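Serine hydrolase CCSP0084 (Cycloclasticus sp. P1, PDB 4I3F) probably hydrolyses esters and the carbon-carbon bonds of meta-cleavage products formed when aromatic compounds are broken down, as a serine hydrolase of the alpha/beta hydrolase fold. Local coordinates at residues Gln106-Leu111 against Pro139-Lys144; Ser46-His51 against Thr119-Asn124; Asp80-Gly85 against Ile100-Gln105; Thr131-Asn136 against Phe229-Asp234. All blocks are in the same frame, centred on the assembly; numbering follows the deposited sequence.

In the fold
All four contacts lie within one alpha/beta hydrolase fold and are centred about 9 to 16 Å from one another. Contact 2 joins two central strands of the sheet, 46-50 and 119-124. Helix 96-113, which leads to the second of these, serves both contact 3, through residues 100-105, and contact 1, through 106-111; contact 1 then reaches strand 142-148, the next neighbour in the sheet. Contact 3 comes between the two strands of contact 2 in the chain, whereas the segments of contacts 1 and 2 alternate. Contact 4 closes last, pinning helix 126-137 to residues 229-234. Together they set two helices side by side on one sheet face, over the strand entering the probable nucleophile elbow.

Contact 1. Residues Gln106-Leu111 against Pro139-Lys144; sequences QQIDLL and PERFKK. With NA (sodium ion), chain D.
Ile108 and Arg141 mark the nearest approach of the two backbones, CA to CA 8.1 Å, where helix 96-113 passes the 3-10 turn that opens strand 142-148 in the alpha/beta hydrolase sheet. At that distance side chains do all the bridging. Arg141 carries much of the contact: the bends at chi2 and chi3 (-54° and -68°) bring the guanidinium obliquely against the helix, with NH2 3.6 Å from CB of Leu111 and NH1 4.0 Å from CG2 of Ile108. Next along the strand, the Phe142 ring receives Leu111 CD1 at 4.1 Å from CE2, while Ile108 CD1 comes up to CE1 more loosely. Phe142 also rests on Leu134 and Leu135 of helix 126-137, which ties three elements together. The guanidinium is gripped from several sides: NE bonds to Glu117 O, NH2 to Ile116 O, and NH1 forms a salt bridge with Asp112, so the helix's exit is fastened to the start of the strand. With Arg141 replaced by alanine, Asp112 would probably be left without its charged mate, those two carbonyls without their donors, and a gap would open beside Leu111 and Ile108. The neighbouring Glu140 binds the sodium ion together with His138. NH1 of Arg141 also donates 3.0 Å, in the guanidinium plane, to a water oxygen that itself sits 2.9 Å from that sodium.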
loop_
_atom_site.group_PDB
_atom_site.type_symbol
_atom_site.label_atom_id
_atom_site.label_comp_id
_atom_site.label_asym_id
_atom_site.label_seq_id
_atom_site.Cartn_x
_atom_site.Cartn_y
_atom_site.Cartn_z
ATOM N N GLN A 106 9.758 3.559 -9.657
ATOM C CA GLN A 106 8.473 3.790 -10.315
ATOM C C GLN A 106 7.795 5.065 -9.806
ATOM O O GLN A 106 7.266 5.857 -10.595
ATOM C CB GLN A 106 7.534 2.594 -10.115
ATOM C CG GLN A 106 6.139 2.824 -10.728
ATOM C CD GLN A 106 5.139 1.751 -10.356
ATOM O OE1 GLN A 106 5.311 1.042 -9.362
ATOM N NE2 GLN A 106 4.075 1.631 -11.145
ATOM N N GLN A 107 7.810 5.280 -8.495
ATOM C CA GLN A 107 7.111 6.439 -7.951
ATOM C C GLN A 107 7.840 7.731 -8.267
ATOM O O GLN A 107 7.206 8.762 -8.505
ATOM C CB GLN A 107 6.888 6.294 -6.437
ATOM C CG GLN A 107 6.139 5.023 -6.033
ATOM C CD GLN A 107 4.975 4.704 -6.955
ATOM O OE1 GLN A 107 4.192 5.577 -7.306
ATOM N NE2 GLN A 107 4.865 3.450 -7.357
ATOM N N ILE A 108 9.171 7.685 -8.271
ATOM C CA ILE A 108 9.963 8.844 -8.671
ATOM C C ILE A 108 9.716 9.164 -10.148
ATOM O O ILE A 108 9.510 10.330 -10.510
ATOM C CB ILE A 108 11.464 8.619 -8.429
ATOM C CG1 ILE A 108 11.727 8.387 -6.940
ATOM C CG2 ILE A 108 12.276 9.808 -8.935
ATOM C CD1 ILE A 108 11.275 9.539 -6.068
ATOM N N ASP A 109 9.723 8.129 -10.989
ATOM C CA ASP A 109 9.447 8.299 -12.414
ATOM C C ASP A 109 8.032 8.828 -12.655
ATOM O O ASP A 109 7.805 9.583 -13.604
ATOM C CB ASP A 109 9.633 6.981 -13.168
ATOM C CG ASP A 109 11.085 6.559 -13.266
ATOM O OD1 ASP A 109 11.979 7.412 -13.055
ATOM O OD2 ASP A 109 11.330 5.365 -13.560
ATOM N N LEU A 110 7.087 8.433 -11.806
ATOM C CA LEU A 110 5.713 8.936 -11.902
ATOM C C LEU A 110 5.646 10.426 -11.547
ATOM O O LEU A 110 5.062 11.219 -12.283
ATOM C CB LEU A 110 4.784 8.133 -10.987
ATOM C CG LEU A 110 3.315 8.559 -10.882
ATOM C CD1 LEU A 110 2.641 8.549 -12.247
ATOM C CD2 LEU A 110 2.543 7.669 -9.910
ATOM N N LEU A 111 6.235 10.801 -10.413
ATOM C CA LEU A 111 6.249 12.204 -10.004
ATOM C C LEU A 111 6.962 13.081 -11.034
ATOM O O LEU A 111 6.524 14.201 -11.316
ATOM C CB LEU A 111 6.884 12.360 -8.617
ATOM C CG LEU A 111 6.156 11.700 -7.451
ATOM C CD1 LEU A 111 6.946 11.877 -6.154
ATOM C CD2 LEU A 111 4.748 12.261 -7.290
ATOM N N PRO A 139 14.218 11.756 0.091
ATOM C CA PRO A 139 13.437 12.495 1.091
ATOM C C PRO A 139 12.911 13.842 0.586
ATOM O O PRO A 139 11.856 14.285 1.049
ATOM C CB PRO A 139 14.444 12.712 2.229
ATOM C CG PRO A 139 15.793 12.597 1.588
ATOM C CD PRO A 139 15.615 11.560 0.518
ATOM N N GLU A 140 13.615 14.469 -0.356
ATOM C CA GLU A 140 13.238 15.798 -0.827
ATOM C C GLU A 140 11.954 15.804 -1.665
ATOM O O GLU A 140 11.403 16.871 -1.956
ATOM C CB GLU A 140 14.386 16.421 -1.636
ATOM C CG GLU A 140 14.662 15.753 -3.004
ATOM C CD GLU A 140 15.271 14.344 -2.919
ATOM O OE1 GLU A 140 15.677 13.901 -1.829
ATOM O OE2 GLU A 140 15.352 13.678 -3.965
ATOM N N ARG A 141 11.478 14.627 -2.056
ATOM C CA ARG A 141 10.312 14.554 -2.927
ATOM C C ARG A 141 9.025 14.394 -2.133
ATOM O O ARG A 141 7.944 14.300 -2.719
ATOM C CB ARG A 141 10.426 13.381 -3.904
ATOM C CG ARG A 141 11.644 13.429 -4.824
ATOM C CD ARG A 141 11.742 14.737 -5.597
ATOM N NE ARG A 141 10.674 14.905 -6.581
ATOM C CZ ARG A 141 10.699 14.402 -7.814
ATOM N NH1 ARG A 141 11.727 13.670 -8.219
ATOM N NH2 ARG A 141 9.682 14.608 -8.643
ATOM N N PHE A 142 9.131 14.357 -0.804
ATOM C CA PHE A 142 7.962 14.044 0.026
ATOM C C PHE A 142 7.754 15.008 1.176
ATOM O O PHE A 142 8.715 15.560 1.729
ATOM C CB PHE A 142 8.021 12.586 0.511
ATOM C CG PHE A 142 8.082 11.609 -0.616
ATOM C CD1 PHE A 142 9.312 11.123 -1.079
ATOM C CD2 PHE A 142 6.923 11.242 -1.281
ATOM C CE1 PHE A 142 9.363 10.258 -2.162
ATOM C CE2 PHE A 142 6.975 10.381 -2.358
ATOM C CZ PHE A 142 8.200 9.888 -2.799
ATOM N N LYS A 143 6.480 15.221 1.503
ATOM C CA LYS A 143 6.075 16.164 2.541
ATOM C C LYS A 143 5.657 15.358 3.767
ATOM O O LYS A 143 6.510 14.922 4.541
ATOM C CB LYS A 143 4.937 17.061 2.025
ATOM C CG LYS A 143 5.388 18.107 0.987
ATOM C CD LYS A 143 4.279 18.471 -0.008
ATOM C CE LYS A 143 3.120 19.216 0.650
ATOM N NZ LYS A 143 3.547 20.547 1.176
ATOM N N LYS A 144 4.357 15.132 3.940
ATOM C CA LYS A 144 3.891 14.278 5.038
ATOM C C LYS A 144 3.576 12.874 4.561
ATOM O O LYS A 144 3.214 12.673 3.399
ATOM C CB LYS A 144 2.630 14.850 5.682
ATOM C CG LYS A 144 2.832 16.090 6.530
ATOM C CD LYS A 144 1.476 16.526 7.069
ATOM C CE LYS A 144 1.564 17.083 8.478
ATOM N NZ LYS A 144 1.887 18.536 8.502
HETATM NA NA NA D . 16.296 11.855 -5.098
HETATM O O HOH W 1 14.314 12.697 -6.963
HETATM O O HOH W 2 18.286 11.712 -6.982
#

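Contact 2. Residues Ser46-His51 against Thr119-Asn124; sequences SILLLH and THIVGN
Leu48 and Leu50 alternate with His120, Val122 and Asn124 in the hydrogen bonding of two neighbouring parallel strands, 46-50 and 119-124, at the centre of the alpha/beta hydrolase sheet. Leu48 N donates to His120 O at 2.9 Å and Leu48 O accepts from Val122 N at 2.8 Å; Leu50 repeats the pattern with Val122 O and Asn124 N, and His120 N closes the near end on Ser46 O. At that same end, beside Ser46, Thr119 OG1 lies anti to its own N (chi1 -172°), which lets it donate to His120 O at 2.8 Å, in the carbonyl plane on a lone pair. The strand directions differ by 25°. Side chains follow the pairing. On one face Ile47 CG2 meets Val122 CG2 at 3.7 Å, and Leu49 lies alongside Val122, both pointing the same way. On the other, Leu50 CD1 touches Ile121 CD1 at 3.9 Å. Outside these, Gln107 and Leu110 of helix 96-113 cover the leucines of this face, while Thr131 and Leu134 of helix 126-137 meet Ile121. Trp63 covers Leu49 and Val122 on the first face. Strand 119-124 runs on into a GxSxG sequence beginning at Gly123, consistent with the nucleophile elbow of this family. Next to it, Asn124 ND2 is hydrogen-bonded to Asn62 OD1.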
loop_
_atom_site.group_PDB
_atom_site.type_symbol
_atom_site.label_atom_id
_atom_site.label_comp_id
_atom_site.label_asym_id
_atom_site.label_seq_id
_atom_site.Cartn_x
_atom_site.Cartn_y
_atom_site.Cartn_z
ATOM N N SER A 46 -0.634 17.633 -3.616
ATOM C CA SER A 46 -0.927 16.264 -4.036
ATOM C C SER A 46 -0.732 15.220 -2.942
ATOM O O SER A 46 -0.008 15.442 -1.968
ATOM C CB SER A 46 -0.111 15.892 -5.279
ATOM O OG SER A 46 1.277 15.933 -5.019
ATOM N N ILE A 47 -1.411 14.082 -3.113
ATOM C CA ILE A 47 -1.213 12.901 -2.280
ATOM C C ILE A 47 -1.017 11.715 -3.217
ATOM O O ILE A 47 -1.828 11.497 -4.123
ATOM C CB ILE A 47 -2.431 12.600 -1.384
ATOM C CG1 ILE A 47 -2.830 13.810 -0.543
ATOM C CG2 ILE A 47 -2.146 11.405 -0.480
ATOM C CD1 ILE A 47 -4.159 13.609 0.200
ATOM N N LEU A 48 0.072 10.976 -3.013
ATOM C CA LEU A 48 0.348 9.749 -3.760
ATOM C C LEU A 48 -0.069 8.592 -2.863
ATOM O O LEU A 48 0.415 8.481 -1.737
ATOM C CB LEU A 48 1.845 9.651 -4.075
ATOM C CG LEU A 48 2.344 8.362 -4.750
ATOM C CD1 LEU A 48 1.709 8.194 -6.123
ATOM C CD2 LEU A 48 3.862 8.350 -4.869
ATOM N N LEU A 49 -0.975 7.742 -3.347
ATOM C CA LEU A 49 -1.482 6.635 -2.535
ATOM C C LEU A 49 -0.981 5.310 -3.086
ATOM O O LEU A 49 -1.189 5.001 -4.266
ATOM C CB LEU A 49 -3.019 6.638 -2.495
ATOM C CG LEU A 49 -3.632 7.865 -1.810
ATOM C CD1 LEU A 49 -4.114 8.862 -2.850
ATOM C CD2 LEU A 49 -4.757 7.481 -0.865
ATOM N N LEU A 50 -0.331 4.527 -2.231
ATOM C CA LEU A 50 0.295 3.273 -2.660
ATOM C C LEU A 50 -0.394 2.084 -2.002
ATOM O O LEU A 50 -0.402 1.953 -0.768
ATOM C CB LEU A 50 1.798 3.287 -2.334
ATOM C CG LEU A 50 2.616 4.426 -2.951
ATOM C CD1 LEU A 50 4.101 4.292 -2.609
ATOM C CD2 LEU A 50 2.421 4.459 -4.461
ATOM N N HIS A 51 -0.974 1.217 -2.832
ATOM C CA HIS A 51 -1.785 0.090 -2.370
ATOM C C HIS A 51 -0.975 -1.078 -1.780
ATOM O O HIS A 51 0.258 -1.055 -1.799
ATOM C CB HIS A 51 -2.655 -0.400 -3.524
ATOM C CG HIS A 51 -1.889 -1.080 -4.616
ATOM N ND1 HIS A 51 -1.743 -0.540 -5.877
ATOM C CD2 HIS A 51 -1.258 -2.278 -4.646
ATOM C CE1 HIS A 51 -1.042 -1.373 -6.629
ATOM N NE2 HIS A 51 -0.732 -2.430 -5.906
ATOM N N THR A 119 5.259 15.728 -2.811
ATOM C CA THR A 119 3.917 15.186 -2.600
ATOM C C THR A 119 3.738 14.628 -1.186
ATOM O O THR A 119 4.706 14.177 -0.563
ATOM C CB THR A 119 3.604 14.083 -3.646
ATOM O OG1 THR A 119 2.228 13.692 -3.550
ATOM C CG2 THR A 119 4.486 12.854 -3.427
ATOM N N HIS A 120 2.511 14.676 -0.666
ATOM C CA HIS A 120 2.170 13.858 0.493
ATOM C C HIS A 120 2.077 12.416 0.016
ATOM O O HIS A 120 1.933 12.165 -1.182
ATOM C CB HIS A 120 0.822 14.265 1.099
ATOM C CG HIS A 120 0.802 15.620 1.746
ATOM N ND1 HIS A 120 1.761 16.047 2.642
ATOM C CD2 HIS A 120 -0.105 16.623 1.662
ATOM C CE1 HIS A 120 1.456 17.263 3.063
ATOM N NE2 HIS A 120 0.327 17.635 2.484
ATOM N N ILE A 121 2.125 11.462 0.939
ATOM C CA ILE A 121 2.110 10.054 0.550
ATOM C C ILE A 121 1.385 9.190 1.581
ATOM O O ILE A 121 1.471 9.439 2.792
ATOM C CB ILE A 121 3.563 9.548 0.249
ATOM C CG1 ILE A 121 3.569 8.095 -0.237
ATOM C CG2 ILE A 121 4.500 9.786 1.451
ATOM C CD1 ILE A 121 4.909 7.670 -0.856
ATOM N N VAL A 122 0.630 8.211 1.083
ATOM C CA VAL A 122 -0.073 7.243 1.924
ATOM C C VAL A 122 0.313 5.864 1.425
ATOM O O VAL A 122 0.307 5.622 0.214
ATOM C CB VAL A 122 -1.603 7.375 1.804
ATOM C CG1 VAL A 122 -2.308 6.359 2.717
ATOM C CG2 VAL A 122 -2.057 8.782 2.174
ATOM N N GLY A 123 0.657 4.959 2.336
ATOM C CA GLY A 123 1.007 3.611 1.921
ATOM C C GLY A 123 0.447 2.507 2.792
ATOM O O GLY A 123 0.576 2.540 4.027
ATOM N N ASN A 124 -0.172 1.521 2.141
ATOM C CA ASN A 124 -0.716 0.343 2.804
ATOM C C ASN A 124 0.239 -0.827 2.678
ATOM O O ASN A 124 0.637 -1.173 1.576
ATOM C CB ASN A 124 -2.062 -0.038 2.164
ATOM C CG ASN A 124 -2.530 -1.454 2.533
ATOM O OD1 ASN A 124 -2.084 -2.048 3.518
ATOM N ND2 ASN A 124 -3.454 -1.994 1.737
#

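Contact 3. Residues Asp80-Gly85 against Ile100-Gln105; sequences DIAGFG and IDIWVQ
Trp103 is the side chain to follow here: it reaches from helix 96-113 to the turn at Ile81-Phe84, just after strand 75-79, in a beta-alpha-beta crossover of the alpha/beta hydrolase fold. From CB, with CG swung anti to the carbonyl carbon (chi1 -68°), the indole leaves the helix flank and heads for the turn. CG and CD1 come first under Ile81, whose CG2 methyl sits over one face of the five-membered ring, 3.6 Å from its centroid in a CH-pi contact. The approach is tight, CG2 being 3.2 Å from CD1. On the same atom, CD1, the methyl of Ala82 closes in at 3.9 Å, and that methyl also meets Ile102 CG2 one residue back along the helix. Next round the ring, NE1 gives its proton to Ala82 O at 2.8 Å, with an N-H...O angle of 160°. This oxygen lies close to the indole plane, although the donor is tilted 24° from the carbonyl plane. The acceptor belongs to the central peptide of a type II turn, which Phe84 N closes on Ile81 O, and Gly83 follows with a positive phi that suits glycine. Gln106, on the same helix, bonds Ala82 N, so the turn is held to the helix at both its N-H and its C=O. Beyond NE1 the six-membered ring leads into the region of Met217 and Phe229, and its CZ2 meets the edge of the Phe84 ring, 4.1 Å from CE2.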
loop_
_atom_site.group_PDB
_atom_site.type_symbol
_atom_site.label_atom_id
_atom_site.label_comp_id
_atom_site.label_asym_id
_atom_site.label_seq_id
_atom_site.Cartn_x
_atom_site.Cartn_y
_atom_site.Cartn_z
ATOM N N ASP A 80 -1.399 1.737 -10.086
ATOM C CA ASP A 80 -1.129 0.317 -9.904
ATOM C C ASP A 80 0.383 0.205 -9.765
ATOM O O ASP A 80 1.141 0.709 -10.599
ATOM C CB ASP A 80 -1.606 -0.523 -11.094
ATOM C CG ASP A 80 -3.124 -0.685 -11.151
ATOM O OD1 ASP A 80 -3.835 -0.200 -10.242
ATOM O OD2 ASP A 80 -3.609 -1.314 -12.119
ATOM N N ILE A 81 0.822 -0.435 -8.692
ATOM C CA ILE A 81 2.244 -0.574 -8.416
ATOM C C ILE A 81 2.796 -1.634 -9.365
ATOM O O ILE A 81 2.076 -2.550 -9.768
ATOM C CB ILE A 81 2.446 -0.895 -6.917
ATOM C CG1 ILE A 81 1.993 0.301 -6.078
ATOM C CG2 ILE A 81 3.891 -1.215 -6.587
ATOM C CD1 ILE A 81 1.947 0.016 -4.587
ATOM N N ALA A 82 4.056 -1.480 -9.766
ATOM C CA ALA A 82 4.643 -2.344 -10.784
ATOM C C ALA A 82 4.459 -3.815 -10.430
ATOM O O ALA A 82 4.652 -4.216 -9.275
ATOM C CB ALA A 82 6.119 -2.005 -10.994
ATOM N N GLY A 83 4.047 -4.604 -11.415
ATOM C CA GLY A 83 3.782 -6.013 -11.192
ATOM C C GLY A 83 2.347 -6.298 -10.791
ATOM O O GLY A 83 1.924 -7.458 -10.784
ATOM N N PHE A 84 1.597 -5.258 -10.440
ATOM C CA PHE A 84 0.199 -5.431 -10.026
ATOM C C PHE A 84 -0.710 -4.802 -11.061
ATOM O O PHE A 84 -0.311 -3.855 -11.737
ATOM C CB PHE A 84 -0.077 -4.729 -8.694
ATOM C CG PHE A 84 0.594 -5.366 -7.511
ATOM C CD1 PHE A 84 -0.061 -6.340 -6.775
ATOM C CD2 PHE A 84 1.870 -4.971 -7.120
ATOM C CE1 PHE A 84 0.543 -6.928 -5.670
ATOM C CE2 PHE A 84 2.484 -5.555 -6.019
ATOM C CZ PHE A 84 1.820 -6.539 -5.298
ATOM N N GLY A 85 -1.934 -5.313 -11.166
ATOM C CA GLY A 85 -2.953 -4.719 -12.019
ATOM C C GLY A 85 -2.496 -4.468 -13.440
ATOM O O GLY A 85 -1.970 -5.365 -14.089
ATOM N N ILE A 100 11.541 -3.988 -4.658
ATOM C CA ILE A 100 11.544 -2.734 -3.909
ATOM C C ILE A 100 12.285 -1.636 -4.687
ATOM O O ILE A 100 11.813 -0.498 -4.757
ATOM C CB ILE A 100 12.140 -2.901 -2.490
ATOM C CG1 ILE A 100 11.188 -3.718 -1.618
ATOM C CG2 ILE A 100 12.381 -1.541 -1.841
ATOM C CD1 ILE A 100 11.857 -4.376 -0.404
ATOM N N ASP A 101 13.421 -1.977 -5.292
ATOM C CA ASP A 101 14.160 -1.027 -6.126
ATOM C C ASP A 101 13.280 -0.499 -7.261
ATOM O O ASP A 101 13.218 0.708 -7.508
ATOM C CB ASP A 101 15.424 -1.680 -6.697
ATOM C CG ASP A 101 16.489 -1.941 -5.637
ATOM O OD1 ASP A 101 16.435 -1.314 -4.556
ATOM O OD2 ASP A 101 17.388 -2.771 -5.899
ATOM N N ILE A 102 12.586 -1.416 -7.930
ATOM C CA ILE A 102 11.637 -1.069 -8.990
ATOM C C ILE A 102 10.471 -0.201 -8.491
ATOM O O ILE A 102 10.087 0.773 -9.155
ATOM C CB ILE A 102 11.081 -2.348 -9.671
ATOM C CG1 ILE A 102 12.107 -2.930 -10.636
ATOM C CG2 ILE A 102 9.777 -2.051 -10.399
ATOM C CD1 ILE A 102 11.786 -4.347 -11.116
ATOM N N TRP A 103 9.901 -0.562 -7.345
ATOM C CA TRP A 103 8.750 0.162 -6.789
ATOM C C TRP A 103 9.115 1.595 -6.395
ATOM O O TRP A 103 8.337 2.531 -6.631
ATOM C CB TRP A 103 8.167 -0.607 -5.603
ATOM C CG TRP A 103 7.524 -1.916 -6.014
ATOM C CD1 TRP A 103 6.914 -2.185 -7.207
ATOM C CD2 TRP A 103 7.452 -3.129 -5.243
ATOM N NE1 TRP A 103 6.446 -3.480 -7.217
ATOM C CE2 TRP A 103 6.770 -4.083 -6.029
ATOM C CE3 TRP A 103 7.897 -3.499 -3.967
ATOM C CZ2 TRP A 103 6.517 -5.385 -5.578
ATOM C CZ3 TRP A 103 7.648 -4.793 -3.522
ATOM C CH2 TRP A 103 6.973 -5.721 -4.327
ATOM N N VAL A 104 10.298 1.766 -5.809
ATOM C CA VAL A 104 10.793 3.095 -5.459
ATOM C C VAL A 104 10.990 3.931 -6.727
ATOM O O VAL A 104 10.450 5.034 -6.831
ATOM C CB VAL A 104 12.090 3.017 -4.609
ATOM C CG1 VAL A 104 12.754 4.391 -4.466
ATOM C CG2 VAL A 104 11.774 2.431 -3.225
ATOM N N GLN A 105 11.731 3.408 -7.704
ATOM C CA GLN A 105 11.997 4.181 -8.916
ATOM C C GLN A 105 10.711 4.484 -9.689
ATOM O O GLN A 105 10.577 5.549 -10.300
ATOM C CB GLN A 105 13.034 3.494 -9.821
ATOM C CG GLN A 105 13.547 4.390 -10.943
ATOM C CD GLN A 105 14.246 5.638 -10.417
ATOM O OE1 GLN A 105 15.119 5.552 -9.555
ATOM N NE2 GLN A 105 13.873 6.801 -10.945
#

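Contact 4. Residues Thr131-Asn136 against Phe229-Asp234; sequences TLHLLN and FVLSDD
His133 and Leu231 carry a buried helix-to-loop contact, in which helix 126-137 is packed against the connection running from Phe229 into helix 233-237. The imidazole reaches out to the connection: chi1 of -70° sets CG beside the backbone N, across from the carbonyl carbon, and the ring points its NE2 at the backbone, donating to Phe229 O at 2.9 Å. The N-H...O angle is 155°, but the donor stands well above the carbonyl plane, 49° out of it, and so is not on a lone pair. Leu231 then lies over one face of that ring, CG 4.1 Å from the centroid in a CH-pi contact and set off toward the rim, while its CD2 comes within 3.4 Å of CE1. In the alpha/beta hydrolase fold this helix follows strand 119-124 and the probable nucleophile elbow, and the connection leads from the preceding helices back to strand 243-248 of the sheet. The other branch of Leu231 is spent on the helix itself, CD1 resting 3.9 Å from Leu132 CB and near Leu132 O. A serine in place of His133 would probably leave Phe229 O without this donor and open a gap beneath Leu231, letting the connection shift. One helical turn on, the Asn136 side chain runs antiparallel alongside that of Leu231 and makes a weak hydrogen bond to Glu235. Glu235 also accepts from Ser232 N, and Ser232 OG caps the start of helix 233-237, the two arms of a capping box. Asn136 ND2 ends 3.9 Å from Leu231 CD2.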
loop_
_atom_site.group_PDB
_atom_site.type_symbol
_atom_site.label_atom_id
_atom_site.label_comp_id
_atom_site.label_asym_id
_atom_site.label_seq_id
_atom_site.Cartn_x
_atom_site.Cartn_y
_atom_site.Cartn_z
ATOM N N THR A 131 6.822 3.261 0.685
ATOM C CA THR A 131 6.833 4.629 1.207
ATOM C C THR A 131 8.051 4.868 2.084
ATOM O O THR A 131 8.736 5.881 1.940
ATOM C CB THR A 131 5.554 4.950 2.007
ATOM O OG1 THR A 131 4.416 4.874 1.134
ATOM C CG2 THR A 131 5.634 6.341 2.608
ATOM N N LEU A 132 8.324 3.944 3.007
ATOM C CA LEU A 132 9.476 4.101 3.892
ATOM C C LEU A 132 10.786 4.180 3.112
ATOM O O LEU A 132 11.652 5.006 3.419
ATOM C CB LEU A 132 9.524 2.965 4.912
ATOM C CG LEU A 132 8.502 3.110 6.046
ATOM C CD1 LEU A 132 8.479 1.837 6.877
ATOM C CD2 LEU A 132 8.875 4.279 6.934
ATOM N N HIS A 133 10.939 3.316 2.113
ATOM C CA HIS A 133 12.137 3.369 1.279
ATOM C C HIS A 133 12.206 4.628 0.424
ATOM O O HIS A 133 13.294 5.139 0.181
ATOM C CB HIS A 133 12.264 2.095 0.446
ATOM C CG HIS A 133 12.609 0.896 1.265
ATOM N ND1 HIS A 133 13.900 0.436 1.401
ATOM C CD2 HIS A 133 11.840 0.101 2.049
ATOM C CE1 HIS A 133 13.908 -0.613 2.203
ATOM N NE2 HIS A 133 12.671 -0.837 2.611
ATOM N N LEU A 134 11.054 5.148 0.003
ATOM C CA LEU A 134 11.026 6.413 -0.729
ATOM C C LEU A 134 11.497 7.573 0.149
ATOM O O LEU A 134 12.266 8.422 -0.303
ATOM C CB LEU A 134 9.626 6.696 -1.275
ATOM C CG LEU A 134 9.312 6.043 -2.626
ATOM C CD1 LEU A 134 7.794 6.019 -2.861
ATOM C CD2 LEU A 134 10.016 6.784 -3.753
ATOM N N LEU A 135 11.044 7.613 1.401
ATOM C CA LEU A 135 11.454 8.681 2.310
ATOM C C LEU A 135 12.943 8.587 2.619
ATOM O O LEU A 135 13.616 9.604 2.809
ATOM C CB LEU A 135 10.654 8.620 3.622
ATOM C CG LEU A 135 9.133 8.685 3.488
ATOM C CD1 LEU A 135 8.479 8.561 4.853
ATOM C CD2 LEU A 135 8.704 9.972 2.819
ATOM N N ASN A 136 13.462 7.365 2.661
ATOM C CA ASN A 136 14.873 7.151 2.944
ATOM C C ASN A 136 15.742 7.546 1.764
ATOM O O ASN A 136 16.781 8.189 1.936
ATOM C CB ASN A 136 15.121 5.678 3.278
ATOM C CG ASN A 136 16.572 5.395 3.633
ATOM O OD1 ASN A 136 17.184 6.095 4.454
ATOM N ND2 ASN A 136 17.142 4.376 2.998
ATOM N N PHE A 229 12.178 -5.637 3.376
ATOM C CA PHE A 229 11.582 -4.316 3.592
ATOM C C PHE A 229 12.163 -3.561 4.793
ATOM O O PHE A 229 11.943 -2.362 4.939
ATOM C CB PHE A 229 10.072 -4.441 3.790
ATOM C CG PHE A 229 9.293 -4.546 2.511
ATOM C CD1 PHE A 229 8.802 -5.770 2.087
ATOM C CD2 PHE A 229 9.031 -3.411 1.744
ATOM C CE1 PHE A 229 8.071 -5.869 0.924
ATOM C CE2 PHE A 229 8.303 -3.507 0.565
ATOM C CZ PHE A 229 7.820 -4.739 0.165
ATOM N N VAL A 230 12.891 -4.266 5.651
ATOM C CA VAL A 230 13.318 -3.692 6.927
ATOM C C VAL A 230 14.450 -2.692 6.756
ATOM O O VAL A 230 15.502 -3.029 6.225
ATOM C CB VAL A 230 13.751 -4.788 7.923
ATOM C CG1 VAL A 230 14.264 -4.169 9.222
ATOM C CG2 VAL A 230 12.582 -5.714 8.217
ATOM N N LEU A 231 14.231 -1.457 7.201
ATOM C CA LEU A 231 15.298 -0.461 7.191
ATOM C C LEU A 231 16.032 -0.545 8.513
ATOM O O LEU A 231 15.450 -0.980 9.517
ATOM C CB LEU A 231 14.733 0.942 7.000
ATOM C CG LEU A 231 14.176 1.261 5.613
ATOM C CD1 LEU A 231 13.381 2.554 5.645
ATOM C CD2 LEU A 231 15.305 1.347 4.595
ATOM N N SER A 232 17.294 -0.130 8.507
ATOM C CA SER A 232 18.129 -0.130 9.712
ATOM C C SER A 232 17.669 0.961 10.667
ATOM O O SER A 232 16.916 1.852 10.277
ATOM C CB SER A 232 19.593 0.093 9.347
ATOM O OG SER A 232 19.820 1.420 8.913
ATOM N N ASP A 233 18.098 0.891 11.926
ATOM C CA ASP A 233 17.690 1.911 12.883
ATOM C C ASP A 233 18.172 3.290 12.443
ATOM O O ASP A 233 17.424 4.268 12.538
ATOM C CB ASP A 233 18.202 1.595 14.291
ATOM C CG ASP A 233 17.519 0.394 14.909
ATOM O OD1 ASP A 233 16.524 -0.089 14.337
ATOM O OD2 ASP A 233 17.978 -0.064 15.980
ATOM N N ASP A 234 19.405 3.363 11.942
ATOM C CA ASP A 234 19.956 4.633 11.477
ATOM C C ASP A 234 19.102 5.220 10.357
ATOM O O ASP A 234 18.785 6.409 10.378
ATOM C CB ASP A 234 21.414 4.477 11.026
ATOM C CG ASP A 234 22.379 4.357 12.195
ATOM O OD1 ASP A 234 21.983 4.688 13.335
ATOM O OD2 ASP A 234 23.541 3.944 11.973
#